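Local coordinates for protein guanine deaminase (Escherichia coli, PDB 6OHB) that catalyses the zinc-dependent hydrolytic deamination of guanine to xanthine and ammonia, the single step that leads from guanine to xanthine in purine breakdown, at residues E100-H105 with P208-T213; H105-E110 with V168-N173. One frame throughout, in Å; residues are numbered along the deposited sequence.

Contact 1: residues E100-H105 with P208-T213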
ATOM      1  N   GLU A 100      23.205   5.524   0.884  1.00 62.17           N
ATOM      2  CA  GLU A 100      23.621   4.144   1.096  1.00 62.67           C
ATOM      3  C   GLU A 100      22.787   3.173   0.268  1.00 59.39           C
ATOM      4  O   GLU A 100      23.308   2.147  -0.183  1.00 63.53           O
ATOM      5  CB  GLU A 100      23.558   3.804   2.578  1.00 68.26           C
ATOM      6  N   TRP A 101      21.499   3.471   0.063  1.00 58.25           N
ATOM      7  CA  TRP A 101      20.689   2.662  -0.845  1.00 60.28           C
ATOM      8  C   TRP A 101      21.277   2.684  -2.247  1.00 60.08           C
ATOM      9  O   TRP A 101      21.309   1.657  -2.937  1.00 62.16           O
ATOM     10  CB  TRP A 101      19.246   3.174  -0.864  1.00 59.15           C
ATOM     11  CG  TRP A 101      18.348   2.512  -1.876  1.00 64.18           C
ATOM     12  CD1 TRP A 101      18.256   2.799  -3.211  1.00 58.69           C
ATOM     13  CD2 TRP A 101      17.400   1.466  -1.626  1.00 60.63           C
ATOM     14  NE1 TRP A 101      17.319   1.988  -3.806  1.00 61.51           N
ATOM     15  CE2 TRP A 101      16.778   1.162  -2.854  1.00 63.43           C
ATOM     16  CE3 TRP A 101      17.019   0.756  -0.482  1.00 62.16           C
ATOM     17  CZ2 TRP A 101      15.795   0.176  -2.972  1.00 59.69           C
ATOM     18  CZ3 TRP A 101      16.043  -0.223  -0.600  1.00 63.75           C
ATOM     19  CH2 TRP A 101      15.443  -0.503  -1.835  1.00 59.02           C
ATOM     20  N   LEU A 102      21.754   3.851  -2.676  1.00 62.83           N
ATOM     21  CA  LEU A 102      22.354   3.985  -3.996  1.00 63.65           C
ATOM     22  C   LEU A 102      23.623   3.153  -4.095  1.00 60.86           C
ATOM     23  O   LEU A 102      23.830   2.426  -5.073  1.00 66.84           O
ATOM     24  CB  LEU A 102      22.647   5.459  -4.284  1.00 58.03           C
ATOM     25  CG  LEU A 102      21.518   6.272  -4.915  1.00 59.56           C
ATOM     26  CD1 LEU A 102      21.781   7.752  -4.731  1.00 56.89           C
ATOM     27  CD2 LEU A 102      21.367   5.931  -6.388  1.00 61.70           C
ATOM     28  N   ASN A 103      24.484   3.233  -3.079  1.00 61.08           N
ATOM     29  CA  ASN A 103      25.763   2.538  -3.189  1.00 64.78           C
ATOM     30  C   ASN A 103      25.672   1.036  -2.924  1.00 62.83           C
ATOM     31  O   ASN A 103      26.504   0.282  -3.442  1.00 62.45           O
ATOM     32  CB  ASN A 103      26.786   3.158  -2.228  1.00 67.74           C
ATOM     33  CG  ASN A 103      27.076   4.617  -2.545  1.00 74.05           C
ATOM     34  OD1 ASN A 103      27.878   4.926  -3.428  1.00 71.68           O
ATOM     35  ND2 ASN A 103      26.427   5.522  -1.819  1.00 72.07           N
ATOM     36  N   LYS A 104      24.665   0.571  -2.183  1.00 58.56           N
ATOM     37  CA  LYS A 104      24.564  -0.844  -1.837  1.00 56.28           C
ATOM     38  C   LYS A 104      23.684  -1.652  -2.780  1.00 58.37           C
ATOM     39  O   LYS A 104      23.962  -2.834  -3.004  1.00 65.16           O
ATOM     40  CB  LYS A 104      24.050  -1.009  -0.404  1.00 59.57           C
ATOM     41  CG  LYS A 104      25.026  -0.500   0.640  1.00 65.81           C
ATOM     42  CD  LYS A 104      24.775  -1.129   1.995  1.00 71.17           C
ATOM     43  CE  LYS A 104      24.546  -0.071   3.059  1.00 75.60           C
ATOM     44  NZ  LYS A 104      24.181  -0.700   4.356  1.00 74.45           N
ATOM     45  N   HIS A 105      22.630  -1.058  -3.332  1.00 58.99           N
ATOM     46  CA  HIS A 105      21.654  -1.797  -4.120  1.00 59.97           C
ATOM     47  C   HIS A 105      21.520  -1.259  -5.535  1.00 59.56           C
ATOM     48  O   HIS A 105      21.532  -2.041  -6.493  1.00 57.80           O
ATOM     49  CB  HIS A 105      20.288  -1.774  -3.416  1.00 58.44           C
ATOM     50  CG  HIS A 105      20.318  -2.321  -2.022  1.00 60.23           C
ATOM     51  ND1 HIS A 105      19.953  -1.575  -0.922  1.00 59.93           N
ATOM     52  CD2 HIS A 105      20.668  -3.541  -1.552  1.00 56.91           C
ATOM     53  CE1 HIS A 105      20.080  -2.310   0.168  1.00 62.09           C
ATOM     54  NE2 HIS A 105      20.510  -3.508  -0.186  1.00 68.61           N
ATOM     55  N   PRO A 208      20.995  13.481 -16.714  1.00 55.61           N
ATOM     56  CA  PRO A 208      22.010  13.347 -15.661  1.00 52.88           C
ATOM     57  C   PRO A 208      21.339  12.806 -14.406  1.00 50.23           C
ATOM     58  O   PRO A 208      20.272  13.284 -14.013  1.00 48.81           O
ATOM     59  CB  PRO A 208      22.519  14.780 -15.465  1.00 52.06           C
ATOM     60  CG  PRO A 208      21.364  15.656 -15.909  1.00 51.92           C
ATOM     61  CD  PRO A 208      20.593  14.884 -16.946  1.00 45.74           C
ATOM     62  N   ARG A 209      21.962  11.802 -13.781  1.00 51.41           N
ATOM     63  CA  ARG A 209      21.347  11.170 -12.617  1.00 52.87           C
ATOM     64  C   ARG A 209      21.034  12.208 -11.546  1.00 53.94           C
ATOM     65  O   ARG A 209      19.867  12.434 -11.202  1.00 58.56           O
ATOM     66  CB  ARG A 209      22.251  10.067 -12.058  1.00 54.84           C
ATOM     67  CG  ARG A 209      21.564   9.239 -10.976  1.00 54.13           C
ATOM     68  CD  ARG A 209      22.440   8.123 -10.444  1.00 56.25           C
ATOM     69  NE  ARG A 209      22.716   7.095 -11.442  1.00 61.14           N
ATOM     70  CZ  ARG A 209      21.991   5.994 -11.607  1.00 55.94           C
ATOM     71  NH1 ARG A 209      20.929   5.766 -10.840  1.00 58.62           N
ATOM     72  NH2 ARG A 209      22.331   5.116 -12.540  1.00 57.19           N
ATOM     73  N   PHE A 210      22.066  12.857 -11.020  1.00 50.35           N
ATOM     74  CA  PHE A 210      21.917  14.071 -10.229  1.00 48.61           C
ATOM     75  C   PHE A 210      23.268  14.779 -10.197  1.00 56.84           C
ATOM     76  O   PHE A 210      24.263  14.289 -10.742  1.00 51.67           O
ATOM     77  CB  PHE A 210      21.387  13.784  -8.815  1.00 55.76           C
ATOM     78  CG  PHE A 210      22.114  12.679  -8.084  1.00 55.10           C
ATOM     79  CD1 PHE A 210      21.410  11.641  -7.498  1.00 61.02           C
ATOM     80  CD2 PHE A 210      23.491  12.681  -7.975  1.00 63.48           C
ATOM     81  CE1 PHE A 210      22.066  10.630  -6.823  1.00 63.09           C
ATOM     82  CE2 PHE A 210      24.151  11.674  -7.298  1.00 70.30           C
ATOM     83  CZ  PHE A 210      23.440  10.648  -6.725  1.00 66.10           C
ATOM     84  N   ALA A 211      23.291  15.946  -9.558  1.00 56.09           N
ATOM     85  CA  ALA A 211      24.511  16.751  -9.536  1.00 56.66           C
ATOM     86  C   ALA A 211      25.687  16.067  -8.840  1.00 61.85           C
ATOM     87  O   ALA A 211      26.817  16.203  -9.341  1.00 62.59           O
ATOM     88  CB  ALA A 211      24.213  18.115  -8.897  1.00 58.02           C
ATOM     89  N   PRO A 212      25.517  15.345  -7.721  1.00 57.95           N
ATOM     90  CA  PRO A 212      26.683  14.681  -7.109  1.00 59.89           C
ATOM     91  C   PRO A 212      27.492  13.812  -8.058  1.00 61.51           C
ATOM     92  O   PRO A 212      28.725  13.801  -7.961  1.00 65.47           O
ATOM     93  CB  PRO A 212      26.049  13.847  -5.991  1.00 53.41           C
ATOM     94  CG  PRO A 212      24.887  14.655  -5.558  1.00 62.39           C
ATOM     95  CD  PRO A 212      24.365  15.355  -6.796  1.00 57.08           C
ATOM     96  N   THR A 213      26.852  13.102  -8.984  1.00 53.83           N
ATOM     97  CA  THR A 213      27.567  12.163  -9.836  1.00 60.94           C
ATOM     98  C   THR A 213      27.914  12.754 -11.196  1.00 57.30           C
ATOM     99  O   THR A 213      28.271  12.009 -12.113  1.00 55.57           O
ATOM    100  CB  THR A 213      26.763  10.873 -10.018  1.00 61.64           C
ATOM    101  OG1 THR A 213      25.394  11.187 -10.314  1.00 63.96           O
ATOM    102  CG2 THR A 213      26.837  10.002  -8.769  1.00 58.58           C
TER
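Leu102 meets Phe210 and Arg209 where helix 98-111 packs against the loop that follows strand 203-208 of the amidohydrolase TIM barrel, one of the loops over the mouth of the active site.

The apolar part of the contact rests on one methyl. Leu102 CD1 comes to the edge of the Phe210 ring, in its plane, 3.6 Å from CE1 and 3.9 Å from CZ, the two side chains approaching from opposite directions. A branched leucine suits this place because its second methyl can serve another neighbour: CD2 lies obliquely by the Arg209 guanidinium, 4.5 Å from NH1. Phe210 reaches the helix because its CG sits between the backbone N and the carbonyl carbon (chi1 49°). One face of its ring is partly covered by Arg209 CG, 4.2 Å above the plane and offset toward the rim.

No hydrogen bond joins the two segments. The polar end of Arg209 is instead engaged by a salt bridge to Glu110, farther along the same helix. Arg209 and Phe210 probably bind the substrate, and the Arg209 side chain is about 7 Å from the zinc ion.

The helix is held by its backbone bonds, whereas the loop has one weak internal bond, from Thr213 N to Phe210 O. Within the helical segment, Lys104 N donates to Glu100 O at 2.9 Å.

Contact 2: residues H105-E110 with V168-N173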
ATOM      1  N   HIS A 105      22.630  -1.058  -3.332  1.00 58.99           N
ATOM      2  CA  HIS A 105      21.654  -1.797  -4.120  1.00 59.97           C
ATOM      3  C   HIS A 105      21.520  -1.259  -5.535  1.00 59.56           C
ATOM      4  O   HIS A 105      21.532  -2.041  -6.493  1.00 57.80           O
ATOM      5  CB  HIS A 105      20.288  -1.774  -3.416  1.00 58.44           C
ATOM      6  CG  HIS A 105      20.318  -2.321  -2.022  1.00 60.23           C
ATOM      7  ND1 HIS A 105      19.953  -1.575  -0.922  1.00 59.93           N
ATOM      8  CD2 HIS A 105      20.668  -3.541  -1.552  1.00 56.91           C
ATOM      9  CE1 HIS A 105      20.080  -2.310   0.168  1.00 62.09           C
ATOM     10  NE2 HIS A 105      20.510  -3.508  -0.186  1.00 68.61           N
ATOM     11  N   THR A 106      21.422   0.064  -5.694  1.00 57.04           N
ATOM     12  CA  THR A 106      21.097   0.649  -6.991  1.00 54.45           C
ATOM     13  C   THR A 106      22.187   0.372  -8.022  1.00 59.87           C
ATOM     14  O   THR A 106      21.907  -0.149  -9.112  1.00 57.65           O
ATOM     15  CB  THR A 106      20.886   2.155  -6.833  1.00 55.75           C
ATOM     16  OG1 THR A 106      19.720   2.393  -6.035  1.00 54.81           O
ATOM     17  CG2 THR A 106      20.716   2.822  -8.190  1.00 57.34           C
ATOM     18  N   PHE A 107      23.442   0.709  -7.691  1.00 58.12           N
ATOM     19  CA  PHE A 107      24.527   0.566  -8.665  1.00 54.22           C
ATOM     20  C   PHE A 107      24.831  -0.886  -9.015  1.00 56.87           C
ATOM     21  O   PHE A 107      25.007  -1.181 -10.210  1.00 61.63           O
ATOM     22  CB  PHE A 107      25.778   1.292  -8.163  1.00 58.38           C
ATOM     23  CG  PHE A 107      25.594   2.770  -7.977  1.00 63.97           C
ATOM     24  CD1 PHE A 107      24.630   3.462  -8.694  1.00 60.25           C
ATOM     25  CD2 PHE A 107      26.390   3.470  -7.088  1.00 59.23           C
ATOM     26  CE1 PHE A 107      24.461   4.824  -8.522  1.00 64.40           C
ATOM     27  CE2 PHE A 107      26.228   4.831  -6.913  1.00 63.56           C
ATOM     28  CZ  PHE A 107      25.261   5.509  -7.631  1.00 60.86           C
ATOM     29  N   PRO A 108      24.951  -1.825  -8.062  1.00 59.43           N
ATOM     30  CA  PRO A 108      25.170  -3.225  -8.475  1.00 61.83           C
ATOM     31  C   PRO A 108      24.022  -3.781  -9.296  1.00 56.82           C
ATOM     32  O   PRO A 108      24.249  -4.573 -10.218  1.00 60.60           O
ATOM     33  CB  PRO A 108      25.332  -3.970  -7.139  1.00 57.63           C
ATOM     34  CG  PRO A 108      25.688  -2.920  -6.147  1.00 59.11           C
ATOM     35  CD  PRO A 108      24.955  -1.690  -6.594  1.00 56.32           C
ATOM     36  N   THR A 109      22.789  -3.380  -8.985  1.00 57.53           N
ATOM     37  CA  THR A 109      21.652  -3.793  -9.800  1.00 66.00           C
ATOM     38  C   THR A 109      21.801  -3.284 -11.229  1.00 61.54           C
ATOM     39  O   THR A 109      21.650  -4.046 -12.191  1.00 56.64           O
ATOM     40  CB  THR A 109      20.347  -3.296  -9.179  1.00 62.01           C
ATOM     41  OG1 THR A 109      20.198  -3.859  -7.870  1.00 59.94           O
ATOM     42  CG2 THR A 109      19.158  -3.703 -10.039  1.00 60.97           C
ATOM     43  N   GLU A 110      22.110  -1.993 -11.388  1.00 57.19           N
ATOM     44  CA  GLU A 110      22.215  -1.437 -12.733  1.00 64.87           C
ATOM     45  C   GLU A 110      23.443  -1.943 -13.479  1.00 67.90           C
ATOM     46  O   GLU A 110      23.481  -1.849 -14.711  1.00 66.32           O
ATOM     47  CB  GLU A 110      22.267   0.092 -12.678  1.00 61.00           C
ATOM     48  CG  GLU A 110      21.050   0.762 -12.069  1.00 58.81           C
ATOM     49  CD  GLU A 110      21.076   2.266 -12.259  1.00 63.12           C
ATOM     50  OE1 GLU A 110      22.091   2.784 -12.778  1.00 65.29           O
ATOM     51  OE2 GLU A 110      20.094   2.934 -11.873  1.00 64.26           O
ATOM     52  N   VAL A 168      21.650   7.627 -18.872  1.00 56.07           N
ATOM     53  CA  VAL A 168      22.110   8.264 -17.645  1.00 56.56           C
ATOM     54  C   VAL A 168      23.495   8.854 -17.872  1.00 55.80           C
ATOM     55  O   VAL A 168      24.382   8.201 -18.435  1.00 53.35           O
ATOM     56  CB  VAL A 168      22.124   7.256 -16.486  1.00 57.43           C
ATOM     57  CG1 VAL A 168      22.695   7.903 -15.232  1.00 55.70           C
ATOM     58  CG2 VAL A 168      20.732   6.720 -16.220  1.00 57.74           C
ATOM     59  N   MET A 169      23.672  10.112 -17.472  1.00 56.39           N
ATOM     60  CA  MET A 169      24.967  10.776 -17.505  1.00 60.12           C
ATOM     61  C   MET A 169      25.517  10.832 -16.084  1.00 58.06           C
ATOM     62  O   MET A 169      24.920  11.473 -15.212  1.00 56.18           O
ATOM     63  CB  MET A 169      24.832  12.179 -18.100  1.00 60.23           C
ATOM     64  CG  MET A 169      24.199  12.203 -19.489  1.00 51.18           C
ATOM     65  SD  MET A 169      23.889  13.867 -20.126  1.00 60.18           S
ATOM     66  CE  MET A 169      25.341  14.735 -19.552  1.00 56.20           C
ATOM     67  N   MET A 170      26.651  10.168 -15.855  1.00 62.31           N
ATOM     68  CA  MET A 170      27.291  10.166 -14.538  1.00 61.19           C
ATOM     69  C   MET A 170      28.763   9.808 -14.700  1.00 65.62           C
ATOM     70  O   MET A 170      29.085   8.704 -15.154  1.00 61.22           O
ATOM     71  CB  MET A 170      26.588   9.193 -13.588  1.00 61.33           C
ATOM     72  CG  MET A 170      26.262   7.838 -14.197  1.00 67.79           C
ATOM     73  SD  MET A 170      25.474   6.708 -13.030  1.00 72.47           S
ATOM     74  CE  MET A 170      26.438   7.025 -11.561  1.00 56.67           C
ATOM     75  N   ASP A 171      29.659  10.726 -14.320  1.00 60.71           N
ATOM     76  CA  ASP A 171      31.091  10.520 -14.525  1.00 68.09           C
ATOM     77  C   ASP A 171      31.916  10.548 -13.240  1.00 68.81           C
ATOM     78  O   ASP A 171      33.148  10.475 -13.318  1.00 68.38           O
ATOM     79  CB  ASP A 171      31.645  11.547 -15.524  1.00 57.50           C
ATOM     80  CG  ASP A 171      31.628  12.969 -14.990  1.00 66.42           C
ATOM     81  OD1 ASP A 171      30.910  13.240 -14.004  1.00 69.43           O
ATOM     82  OD2 ASP A 171      32.334  13.824 -15.569  1.00 72.33           O
ATOM     83  N   ARG A 172      31.290  10.647 -12.068  1.00 66.85           N
ATOM     84  CA  ARG A 172      32.053  10.676 -10.826  1.00 61.56           C
ATOM     85  C   ARG A 172      31.204  10.150  -9.675  1.00 64.71           C
ATOM     86  O   ARG A 172      29.981  10.026  -9.784  1.00 62.96           O
ATOM     87  CB  ARG A 172      32.564  12.089 -10.518  1.00 56.46           C
ATOM     88  CG  ARG A 172      31.499  13.043 -10.015  1.00 56.97           C
ATOM     89  CD  ARG A 172      32.079  14.425  -9.773  1.00 55.33           C
ATOM     90  NE  ARG A 172      31.062  15.377  -9.338  1.00 57.56           N
ATOM     91  CZ  ARG A 172      31.297  16.662  -9.086  1.00 62.25           C
ATOM     92  NH1 ARG A 172      32.520  17.155  -9.223  1.00 59.41           N
ATOM     93  NH2 ARG A 172      30.309  17.454  -8.696  1.00 60.77           N
ATOM     94  N   ASN A 173      31.887   9.820  -8.572  1.00 65.25           N
ATOM     95  CA  ASN A 173      31.253   9.451  -7.301  1.00 55.17           C
ATOM     96  C   ASN A 173      30.373   8.210  -7.437  1.00 58.04           C
ATOM     97  O   ASN A 173      29.269   8.145  -6.893  1.00 57.41           O
ATOM     98  CB  ASN A 173      30.455  10.621  -6.722  1.00 62.09           C
ATOM     99  CG  ASN A 173      31.343  11.718  -6.183  1.00 65.82           C
ATOM    100  OD1 ASN A 173      32.420  11.449  -5.647  1.00 74.71           O
ATOM    101  ND2 ASN A 173      30.904  12.962  -6.322  1.00 58.55           N
TER
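The outer part of the Phe107 ring, carried by helix 98-111, lies beside Met170 and Asn173 in the loop beyond strand 164-169, at the active-site end of the barrel. Following that segment, Met170, just past the strand, makes the main touch: its terminal methyl CE stands 4.2 Å from Phe107 CE1, oblique to the ring. A first torsion near +45° and a fully extended second one (chi2 178°) lead the side chain outward, and the long, unbranched thioether of methionine carries its methyl across to the helix. At the far end of the segment Asn173 offers its backbone instead: its O is 4.5 Å from Phe107 CE2, again oblique to the ring. Beyond the two segments, the same ring also touches Leu102, on its own helix, and Arg209.

On the helix side, Pro108 has no N-H to give to the preceding turn, and the helix is kinked there. One residue on, Thr109 OG1 donates to His105 O at 2.6 Å, tilted 32° from the carbonyl plane, and Thr109 N reaches that oxygen from the other face. Between the two segments themselves no hydrogen bond forms, so the ring is met by loose, largely apolar contacts that impose little directional constraint.

How the contacts relate
The two contacts lie on the same side of the chain's centre, their own centres about 6 Å apart, and use successive turns of helix 98-111, sharing His105. Along the chain the order is 100-105, 105-110, 168-173, 208-213, so both segments of contact 2 fall between those of contact 1. Strands 164-169 and 203-208 are parallel neighbours in the barrel, and the loops that leave them meet directly: Asn173 ND2 probably bonds to Pro212 O at 2.9 Å, and Arg209 NE lies 3.2 Å from Met170 SD. Glu110, salt-bridged to Arg209, also accepts a hydrogen bond from Gln87 NE2, joining the helix to residues that probably bind the substrate.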